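Local coordinates for protein cohesin (Archaeoglobus fulgidus, PDB 2XDH) that forms the non-cellulosomal cohesin module of a larger archaeal protein and, as in other cohesins, probably mediates adhesion by binding dockerin modules, at residues A[35-41]-A[65-70]; A[16-22]-A[85-91]. All coordinates share one frame; numbering follows the deposited sequence. Where two conformers were deposited one is given.

Contact 1: residues A[35-41]-A[65-70]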
ATOM      1  N   LEU A  35     -17.742   8.092 -13.806  1.00 30.62           N
ATOM      2  CA  LEU A  35     -17.393   7.735 -15.171  1.00 29.53           C
ATOM      3  C   LEU A  35     -18.617   7.777 -16.063  1.00 30.40           C
ATOM      4  O   LEU A  35     -19.747   7.912 -15.577  1.00 36.52           O
ATOM      5  CB  LEU A  35     -16.732   6.357 -15.223  1.00 28.66           C
ATOM      6  CG  LEU A  35     -17.521   5.148 -14.694  1.00 29.37           C
ATOM      7  CD1 LEU A  35     -18.567   4.678 -15.710  1.00 33.91           C
ATOM      8  CD2 LEU A  35     -16.558   4.017 -14.380  1.00 35.35           C
ATOM      9  N   ILE A  36     -18.366   7.695 -17.371  1.00 29.22           N
ATOM     10  CA  ILE A  36     -19.405   7.627 -18.372  1.00 35.13           C
ATOM     11  C   ILE A  36     -19.163   6.370 -19.189  1.00 33.15           C
ATOM     12  O   ILE A  36     -18.043   6.135 -19.660  1.00 34.93           O
ATOM     13  CB  ILE A  36     -19.341   8.838 -19.305  1.00 42.35           C
ATOM     14  CG1 ILE A  36     -19.625  10.125 -18.521  1.00 38.37           C
ATOM     15  CG2 ILE A  36     -20.342   8.690 -20.428  1.00 42.54           C
ATOM     16  CD1 ILE A  36     -19.483  11.371 -19.364  1.00 34.39           C
ATOM     17  N   LEU A  37     -20.198   5.544 -19.327  1.00 31.55           N
ATOM     18  CA  LEU A  37     -20.157   4.403 -20.245  1.00 35.10           C
ATOM     19  C   LEU A  37     -21.028   4.715 -21.438  1.00 33.22           C
ATOM     20  O   LEU A  37     -22.232   4.914 -21.291  1.00 35.92           O
ATOM     21  CB  LEU A  37     -20.702   3.146 -19.566  1.00 36.53           C
ATOM     22  CG  LEU A  37     -20.781   1.911 -20.472  1.00 39.03           C
ATOM     23  CD1 LEU A  37     -19.388   1.389 -20.781  1.00 33.39           C
ATOM     24  CD2 LEU A  37     -21.611   0.816 -19.813  1.00 42.68           C
ATOM     25  N   SER A  38     -20.430   4.789 -22.621  0.60 32.07           N
ATOM     26  CA  SER A  38     -21.221   5.019 -23.822  0.60 39.30           C
ATOM     27  C   SER A  38     -21.561   3.674 -24.438  0.60 41.89           C
ATOM     28  O   SER A  38     -20.758   2.746 -24.384  0.60 39.81           O
ATOM     29  CB  SER A  38     -20.460   5.891 -24.825  0.60 43.71           C
ATOM     30  OG  SER A  38     -20.274   7.199 -24.317  0.60 44.23           O
ATOM     31  N   TYR A  39     -22.752   3.567 -25.017  1.00 44.32           N
ATOM     32  CA  TYR A  39     -23.185   2.314 -25.618  1.00 45.45           C
ATOM     33  C   TYR A  39     -23.819   2.529 -26.993  1.00 45.63           C
ATOM     34  O   TYR A  39     -24.319   3.611 -27.283  1.00 48.05           O
ATOM     35  CB  TYR A  39     -24.161   1.609 -24.679  1.00 38.62           C
ATOM     36  CG  TYR A  39     -25.380   2.428 -24.354  1.00 38.07           C
ATOM     37  CD1 TYR A  39     -26.554   2.279 -25.079  1.00 48.60           C
ATOM     38  CD2 TYR A  39     -25.365   3.354 -23.317  1.00 45.77           C
ATOM     39  CE1 TYR A  39     -27.682   3.031 -24.781  1.00 51.37           C
ATOM     40  CE2 TYR A  39     -26.489   4.112 -23.011  1.00 42.10           C
ATOM     41  CZ  TYR A  39     -27.643   3.942 -23.753  1.00 50.82           C
ATOM     42  OH  TYR A  39     -28.768   4.680 -23.460  1.00 61.52           O
ATOM     43  N   PRO A  40     -23.791   1.496 -27.848  1.00 43.45           N
ATOM     44  CA  PRO A  40     -24.303   1.605 -29.226  1.00 45.01           C
ATOM     45  C   PRO A  40     -25.825   1.706 -29.334  1.00 50.69           C
ATOM     46  O   PRO A  40     -26.544   1.318 -28.411  1.00 45.35           O
ATOM     47  CB  PRO A  40     -23.819   0.309 -29.884  1.00 48.52           C
ATOM     48  CG  PRO A  40     -23.618  -0.651 -28.744  1.00 44.98           C
ATOM     49  CD  PRO A  40     -23.176   0.186 -27.580  1.00 44.92           C
ATOM     50  N   ASN A  41     -26.295   2.215 -30.476  1.00 52.09           N
ATOM     51  CA  ASN A  41     -27.725   2.356 -30.762  1.00 65.54           C
ATOM     52  C   ASN A  41     -28.488   1.042 -30.752  1.00 63.96           C
ATOM     53  O   ASN A  41     -29.697   1.022 -30.541  1.00 69.66           O
ATOM     54  CB  ASN A  41     -27.938   3.018 -32.127  1.00 76.34           C
ATOM     55  CG  ASN A  41     -27.711   4.508 -32.090  1.00 86.59           C
ATOM     56  OD1 ASN A  41     -27.942   5.156 -31.070  1.00 90.47           O
ATOM     57  ND2 ASN A  41     -27.257   5.065 -33.207  1.00 88.88           N
ATOM     58  N   GLY A  65     -29.274   9.896 -23.327  1.00 54.00           N
ATOM     59  CA  GLY A  65     -28.864   9.584 -24.678  1.00 60.82           C
ATOM     60  C   GLY A  65     -28.178   8.233 -24.687  1.00 61.78           C
ATOM     61  O   GLY A  65     -28.657   7.272 -24.077  1.00 63.53           O
ATOM     62  N   ASN A  66     -27.047   8.163 -25.371  1.00 47.92           N
ATOM     63  CA  ASN A  66     -26.291   6.923 -25.449  1.00 48.66           C
ATOM     64  C   ASN A  66     -25.172   6.848 -24.421  1.00 43.05           C
ATOM     65  O   ASN A  66     -24.132   6.249 -24.672  1.00 46.70           O
ATOM     66  CB  ASN A  66     -25.727   6.737 -26.856  1.00 50.93           C
ATOM     67  CG  ASN A  66     -26.751   6.160 -27.817  1.00 76.83           C
ATOM     68  OD1 ASN A  66     -27.888   5.870 -27.433  1.00 77.53           O
ATOM     69  ND2 ASN A  66     -26.356   5.993 -29.077  1.00 88.32           N
ATOM     70  N   GLN A  67     -25.375   7.451 -23.258  1.00 49.67           N
ATOM     71  CA  GLN A  67     -24.379   7.297 -22.204  1.00 45.57           C
ATOM     72  C   GLN A  67     -24.966   7.158 -20.811  1.00 46.58           C
ATOM     73  O   GLN A  67     -25.996   7.741 -20.490  1.00 53.47           O
ATOM     74  CB  GLN A  67     -23.306   8.388 -22.268  1.00 49.27           C
ATOM     75  CG  GLN A  67     -23.771   9.806 -22.109  1.00 55.84           C
ATOM     76  CD  GLN A  67     -22.669  10.795 -22.469  1.00 65.35           C
ATOM     77  OE1 GLN A  67     -21.887  10.555 -23.390  1.00 63.30           O
ATOM     78  NE2 GLN A  67     -22.594  11.904 -21.736  1.00 68.20           N
ATOM     79  N   ILE A  68     -24.305   6.345 -19.999  1.00 37.38           N
ATOM     80  CA  ILE A  68     -24.706   6.129 -18.625  1.00 38.38           C
ATOM     81  C   ILE A  68     -23.665   6.789 -17.735  1.00 42.59           C
ATOM     82  O   ILE A  68     -22.501   6.402 -17.751  1.00 38.52           O
ATOM     83  CB  ILE A  68     -24.755   4.629 -18.305  1.00 42.14           C
ATOM     84  CG1 ILE A  68     -25.619   3.906 -19.347  1.00 39.82           C
ATOM     85  CG2 ILE A  68     -25.271   4.413 -16.879  1.00 44.03           C
ATOM     86  CD1 ILE A  68     -25.346   2.408 -19.448  1.00 44.22           C
ATOM     87  N   LYS A  69     -24.073   7.813 -16.997  1.00 37.70           N
ATOM     88  CA  LYS A  69     -23.184   8.448 -16.037  1.00 37.05           C
ATOM     89  C   LYS A  69     -23.347   7.739 -14.710  1.00 37.20           C
ATOM     90  O   LYS A  69     -24.461   7.581 -14.207  1.00 34.54           O
ATOM     91  CB  LYS A  69     -23.516   9.941 -15.891  1.00 39.29           C
ATOM     92  CG  LYS A  69     -23.286  10.739 -17.173  1.00 55.17           C
ATOM     93  CD  LYS A  69     -23.408  12.240 -16.966  1.00 65.86           C
ATOM     94  CE  LYS A  69     -22.916  12.993 -18.198  1.00 82.29           C
ATOM     95  NZ  LYS A  69     -23.102  14.471 -18.096  1.00 88.00           N
ATOM     96  N   VAL A  70     -22.231   7.312 -14.139  1.00 30.35           N
ATOM     97  CA  VAL A  70     -22.258   6.534 -12.924  1.00 29.40           C
ATOM     98  C   VAL A  70     -21.394   7.208 -11.889  1.00 34.47           C
ATOM     99  O   VAL A  70     -20.284   7.647 -12.190  1.00 33.97           O
ATOM    100  CB  VAL A  70     -21.716   5.102 -13.155  1.00 33.95           C
ATOM    101  CG1 VAL A  70     -21.578   4.365 -11.823  1.00 34.12           C
ATOM    102  CG2 VAL A  70     -22.623   4.347 -14.122  1.00 37.78           C
TER
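Y39 lays its ring over the backbone of N66, whose CA stands above one ring face, 4.0 Å from the centroid, in a CH-pi contact. Its first torsion, 59°, sets CG between the backbone N and the carbonyl carbon, which carries the ring across to the 65-70 segment. There CE2 rests 3.8 Å from I68 CG1, and OH comes within 2.7 Å of G65 O, at best a weak hydrogen bond. With an alanine here, N66 CA would probably lose its ring cover and I68 part of its packing. Next to the ring, L37 CD2 lies alongside I68 CD1 at 4.1 Å, and L35 packs likewise on V70, branched aliphatics fit for a buried face. Paired N-H...O bonds join L35 with V70 and L37 with I68, as in antiparallel strands.

The opposite face is the solvent side, where polar and charged chains mix with I36. I36 CG2 touches Q67 CB at 3.5 Å, and the long chain of K69 runs beside I36 to a salt bridge with E64. Past the strand end, N66 ND2 gives N41 OD1 a nearly straight bond of 2.7 Å, arriving from above that carbonyl plane. Strand 35-38 is thus flanked by 67-70 and, through I36 and S38, by strand 123-134, while its buried face lies on strand 82-91.

Contact 2: residues A[16-22]-A[85-91]; sequences SDIQVPV and FYVKFRV
V20 and V87 are joined by a pair of nearly straight backbone hydrogen bonds, V87 N to V20 O at 2.7 Å and V20 N to V87 O at 2.9 Å. I18 and F89 exchange a second such pair, V91 N reaches S16 O, and V22 N reaches F85 O; the return bond from F85 N to V22 O is stretched and weak. P21 has no N-H to give, but it sits in a non-hydrogen-bonded pair with Y86, where none is needed across this contact.

Around P21 the outward face becomes mixed in character. P21 CB lies over one face of the Y86 ring, 3.9 Å from its centroid, a CH-pi contact. Q19 bends at its second torsion, 100°, so that NE2 comes 3.5 Å from Y86 CB while OE1 turns toward K88. The ammonium of K88 stays 4.3 Å from D17 OD1, beyond a salt bridge, and D17 OD2 lies against the aliphatic part of R90, 3.4 Å from CB. Flexible charged and amide chains suit this side because their ends can be solvated.

The inward face of I18, V20, V22, F85, V87 and F89 is apolar. V22 CB sits over one face of the F85 ring, CG2 reaching CZ at 3.5 Å. I18 CG1 meets F89 CB at 3.5 Å, and V20 CG2 approaches the F89 ring at its edge. A12 and F149 of neighbouring strands extend this core around I18 and V91.

The chemistry is that of an amphipathic antiparallel pair: the backbone bonds set the register, valines, isoleucine and phenylalanines fill the sandwich interior, and the unlike charges of D17, K88 and R90, too far apart for salt bridges, probably add no more than a weak attraction.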
ATOM      1  N   SER A  16     -33.116 -10.100 -27.104  1.00 61.75           N
ATOM      2  CA  SER A  16     -32.685 -10.706 -25.856  1.00 62.72           C
ATOM      3  C   SER A  16     -32.107  -9.658 -24.923  1.00 60.24           C
ATOM      4  O   SER A  16     -31.703  -8.579 -25.357  1.00 64.91           O
ATOM      5  CB  SER A  16     -31.660 -11.813 -26.111  1.00 70.43           C
ATOM      6  OG  SER A  16     -30.423 -11.273 -26.538  1.00 67.47           O
ATOM      7  N   ASP A  17     -32.084  -9.971 -23.636  1.00 56.81           N
ATOM      8  CA  ASP A  17     -31.415  -9.115 -22.677  1.00 53.43           C
ATOM      9  C   ASP A  17     -30.008  -9.642 -22.435  1.00 63.31           C
ATOM     10  O   ASP A  17     -29.765 -10.852 -22.492  1.00 64.16           O
ATOM     11  CB  ASP A  17     -32.193  -9.055 -21.367  1.00 64.02           C
ATOM     12  CG  ASP A  17     -33.610  -8.566 -21.559  1.00 73.27           C
ATOM     13  OD1 ASP A  17     -34.492  -8.989 -20.784  1.00 78.79           O
ATOM     14  OD2 ASP A  17     -33.841  -7.764 -22.488  1.00 75.39           O
ATOM     15  N   ILE A  18     -29.077  -8.725 -22.191  1.00 65.51           N
ATOM     16  CA  ILE A  18     -27.723  -9.089 -21.803  1.00 53.99           C
ATOM     17  C   ILE A  18     -27.337  -8.336 -20.544  1.00 52.12           C
ATOM     18  O   ILE A  18     -27.870  -7.263 -20.258  1.00 54.58           O
ATOM     19  CB  ILE A  18     -26.689  -8.737 -22.887  1.00 63.31           C
ATOM     20  CG1 ILE A  18     -26.666  -7.226 -23.129  1.00 63.64           C
ATOM     21  CG2 ILE A  18     -26.968  -9.490 -24.159  1.00 62.21           C
ATOM     22  CD1 ILE A  18     -25.548  -6.768 -24.038  1.00 57.87           C
ATOM     23  N   GLN A  19     -26.400  -8.901 -19.796  1.00 55.37           N
ATOM     24  CA  GLN A  19     -25.893  -8.266 -18.591  1.00 54.96           C
ATOM     25  C   GLN A  19     -24.404  -8.013 -18.793  1.00 50.41           C
ATOM     26  O   GLN A  19     -23.634  -8.952 -18.940  1.00 55.85           O
ATOM     27  CB  GLN A  19     -26.130  -9.177 -17.386  1.00 61.83           C
ATOM     28  CG  GLN A  19     -26.006  -8.500 -16.039  1.00 70.62           C
ATOM     29  CD  GLN A  19     -27.352  -8.134 -15.443  1.00 82.64           C
ATOM     30  OE1 GLN A  19     -28.398  -8.604 -15.900  1.00 86.97           O
ATOM     31  NE2 GLN A  19     -27.334  -7.293 -14.414  1.00 79.99           N
ATOM     32  N   VAL A  20     -24.011  -6.745 -18.832  1.00 41.75           N
ATOM     33  CA  VAL A  20     -22.614  -6.371 -19.074  1.00 33.11           C
ATOM     34  C   VAL A  20     -22.031  -5.700 -17.842  1.00 34.28           C
ATOM     35  O   VAL A  20     -22.522  -4.659 -17.403  1.00 36.97           O
ATOM     36  CB  VAL A  20     -22.495  -5.372 -20.229  1.00 39.04           C
ATOM     37  CG1 VAL A  20     -21.048  -4.953 -20.411  1.00 41.89           C
ATOM     38  CG2 VAL A  20     -23.074  -5.971 -21.530  1.00 45.98           C
ATOM     39  N   PRO A  21     -20.990  -6.303 -17.267  1.00 40.19           N
ATOM     40  CA  PRO A  21     -20.361  -5.681 -16.105  1.00 34.32           C
ATOM     41  C   PRO A  21     -19.346  -4.636 -16.525  1.00 35.15           C
ATOM     42  O   PRO A  21     -18.778  -4.721 -17.621  1.00 33.70           O
ATOM     43  CB  PRO A  21     -19.622  -6.851 -15.455  1.00 38.22           C
ATOM     44  CG  PRO A  21     -19.195  -7.701 -16.640  1.00 42.81           C
ATOM     45  CD  PRO A  21     -20.362  -7.595 -17.621  1.00 48.49           C
ATOM     46  N   VAL A  22     -19.120  -3.657 -15.651  1.00 33.32           N
ATOM     47  CA  VAL A  22     -17.924  -2.827 -15.718  1.00 27.72           C
ATOM     48  C   VAL A  22     -17.116  -3.153 -14.466  1.00 37.69           C
ATOM     49  O   VAL A  22     -17.621  -3.048 -13.342  1.00 32.20           O
ATOM     50  CB  VAL A  22     -18.285  -1.344 -15.771  1.00 29.47           C
ATOM     51  CG1 VAL A  22     -17.049  -0.470 -15.583  1.00 28.81           C
ATOM     52  CG2 VAL A  22     -19.001  -1.030 -17.097  1.00 28.74           C
ATOM     53  N   PHE A  85     -20.318  -2.220 -11.386  1.00 30.76           N
ATOM     54  CA  PHE A  85     -21.754  -2.238 -11.661  1.00 29.09           C
ATOM     55  C   PHE A  85     -22.024  -3.136 -12.853  1.00 33.11           C
ATOM     56  O   PHE A  85     -21.094  -3.546 -13.541  1.00 30.76           O
ATOM     57  CB  PHE A  85     -22.327  -0.828 -11.868  1.00 31.42           C
ATOM     58  CG  PHE A  85     -21.704  -0.056 -13.027  1.00 33.11           C
ATOM     59  CD1 PHE A  85     -22.307  -0.052 -14.280  1.00 35.78           C
ATOM     60  CD2 PHE A  85     -20.548   0.690 -12.844  1.00 29.26           C
ATOM     61  CE1 PHE A  85     -21.763   0.665 -15.341  1.00 34.69           C
ATOM     62  CE2 PHE A  85     -19.988   1.415 -13.898  1.00 34.32           C
ATOM     63  CZ  PHE A  85     -20.598   1.399 -15.153  1.00 28.95           C
ATOM     64  N   TYR A  86     -23.292  -3.467 -13.064  1.00 33.47           N
ATOM     65  CA  TYR A  86     -23.722  -4.295 -14.185  1.00 38.01           C
ATOM     66  C   TYR A  86     -24.752  -3.466 -14.926  1.00 38.05           C
ATOM     67  O   TYR A  86     -25.558  -2.773 -14.299  1.00 41.77           O
ATOM     68  CB  TYR A  86     -24.388  -5.594 -13.680  1.00 42.18           C
ATOM     69  CG  TYR A  86     -23.418  -6.696 -13.306  1.00 54.25           C
ATOM     70  CD1 TYR A  86     -23.027  -7.650 -14.248  1.00 55.65           C
ATOM     71  CD2 TYR A  86     -22.894  -6.795 -12.015  1.00 55.69           C
ATOM     72  CE1 TYR A  86     -22.137  -8.670 -13.923  1.00 47.00           C
ATOM     73  CE2 TYR A  86     -21.990  -7.815 -11.681  1.00 50.52           C
ATOM     74  CZ  TYR A  86     -21.620  -8.745 -12.647  1.00 56.31           C
ATOM     75  OH  TYR A  86     -20.731  -9.757 -12.349  1.00 59.92           O
ATOM     76  N   VAL A  87     -24.724  -3.503 -16.251  1.00 37.14           N
ATOM     77  CA  VAL A  87     -25.795  -2.876 -17.008  1.00 38.98           C
ATOM     78  C   VAL A  87     -26.635  -3.954 -17.677  1.00 40.62           C
ATOM     79  O   VAL A  87     -26.114  -4.835 -18.349  1.00 40.68           O
ATOM     80  CB  VAL A  87     -25.272  -1.845 -18.047  1.00 37.90           C
ATOM     81  CG1 VAL A  87     -26.436  -1.187 -18.775  1.00 37.47           C
ATOM     82  CG2 VAL A  87     -24.434  -0.778 -17.352  1.00 30.85           C
ATOM     83  N   LYS A  88     -27.942  -3.907 -17.458  1.00 45.20           N
ATOM     84  CA  LYS A  88     -28.830  -4.814 -18.158  1.00 39.55           C
ATOM     85  C   LYS A  88     -29.279  -4.110 -19.430  1.00 44.95           C
ATOM     86  O   LYS A  88     -29.903  -3.043 -19.373  1.00 42.75           O
ATOM     87  CB  LYS A  88     -30.034  -5.190 -17.288  1.00 43.55           C
ATOM     88  CG  LYS A  88     -30.907  -6.273 -17.910  1.00 64.25           C
ATOM     89  CD  LYS A  88     -32.056  -6.670 -16.995  1.00 77.03           C
ATOM     90  CE  LYS A  88     -32.675  -7.986 -17.443  1.00 86.49           C
ATOM     91  NZ  LYS A  88     -31.627  -9.050 -17.554  1.00 89.21           N
ATOM     92  N   PHE A  89     -28.939  -4.694 -20.573  1.00 40.48           N
ATOM     93  CA  PHE A  89     -29.302  -4.133 -21.865  1.00 44.03           C
ATOM     94  C   PHE A  89     -30.316  -5.037 -22.531  1.00 50.30           C
ATOM     95  O   PHE A  89     -30.390  -6.229 -22.240  1.00 55.50           O
ATOM     96  CB  PHE A  89     -28.099  -4.074 -22.801  1.00 46.66           C
ATOM     97  CG  PHE A  89     -27.102  -2.991 -22.481  1.00 47.33           C
ATOM     98  CD1 PHE A  89     -27.429  -1.656 -22.654  1.00 40.05           C
ATOM     99  CD2 PHE A  89     -25.813  -3.320 -22.070  1.00 40.77           C
ATOM    100  CE1 PHE A  89     -26.502  -0.665 -22.401  1.00 43.47           C
ATOM    101  CE2 PHE A  89     -24.887  -2.350 -21.809  1.00 38.85           C
ATOM    102  CZ  PHE A  89     -25.220  -1.010 -21.971  1.00 37.34           C
ATOM    103  N   ARG A  90     -31.085  -4.466 -23.444  1.00 47.19           N
ATOM    104  CA  ARG A  90     -31.920  -5.256 -24.321  1.00 48.48           C
ATOM    105  C   ARG A  90     -31.418  -5.000 -25.719  1.00 49.26           C
ATOM    106  O   ARG A  90     -31.164  -3.855 -26.092  1.00 50.94           O
ATOM    107  CB  ARG A  90     -33.382  -4.845 -24.205  1.00 59.03           C
ATOM    108  CG  ARG A  90     -34.228  -5.331 -25.365  1.00 72.21           C
ATOM    109  CD  ARG A  90     -35.543  -5.883 -24.876  1.00 79.12           C
ATOM    110  NE  ARG A  90     -36.443  -6.178 -25.984  1.00 97.92           N
ATOM    111  CZ  ARG A  90     -37.723  -6.493 -25.835  1.00100.35           C
ATOM    112  NH1 ARG A  90     -38.251  -6.551 -24.619  1.00 96.00           N
ATOM    113  NH2 ARG A  90     -38.472  -6.749 -26.900  1.00110.85           N
ATOM    114  N   VAL A  91     -31.246  -6.067 -26.484  1.00 52.72           N
ATOM    115  CA  VAL A  91     -30.753  -5.938 -27.847  1.00 56.62           C
ATOM    116  C   VAL A  91     -31.917  -5.612 -28.777  1.00 65.45           C
ATOM    117  O   VAL A  91     -32.781  -6.451 -29.027  1.00 66.02           O
ATOM    118  CB  VAL A  91     -30.051  -7.231 -28.307  1.00 51.74           C
ATOM    119  CG1 VAL A  91     -29.451  -7.056 -29.700  1.00 50.66           C
ATOM    120  CG2 VAL A  91     -28.995  -7.646 -27.297  1.00 48.24           C
TER

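In the fold
From the N terminus the chain first lays down 16-22, at the start of strand 17-38, and the far end of that long, interrupted strand supplies 35-41. Passing through strands 43-50 and 58-64, it returns as 65-70, and contact 1 closes the shorter loop. Only after strand 67-74 and the following short strand does 85-91 come back to 16-22, so contact 2 closes a wider loop that encloses contact 1 whole. The two meet in the core, where L35 and V70 pack on F85, I68 on V87, and Y39 on F89. Strand 17-38 thereby serves both layers of the beta-sandwich expected of a cohesin.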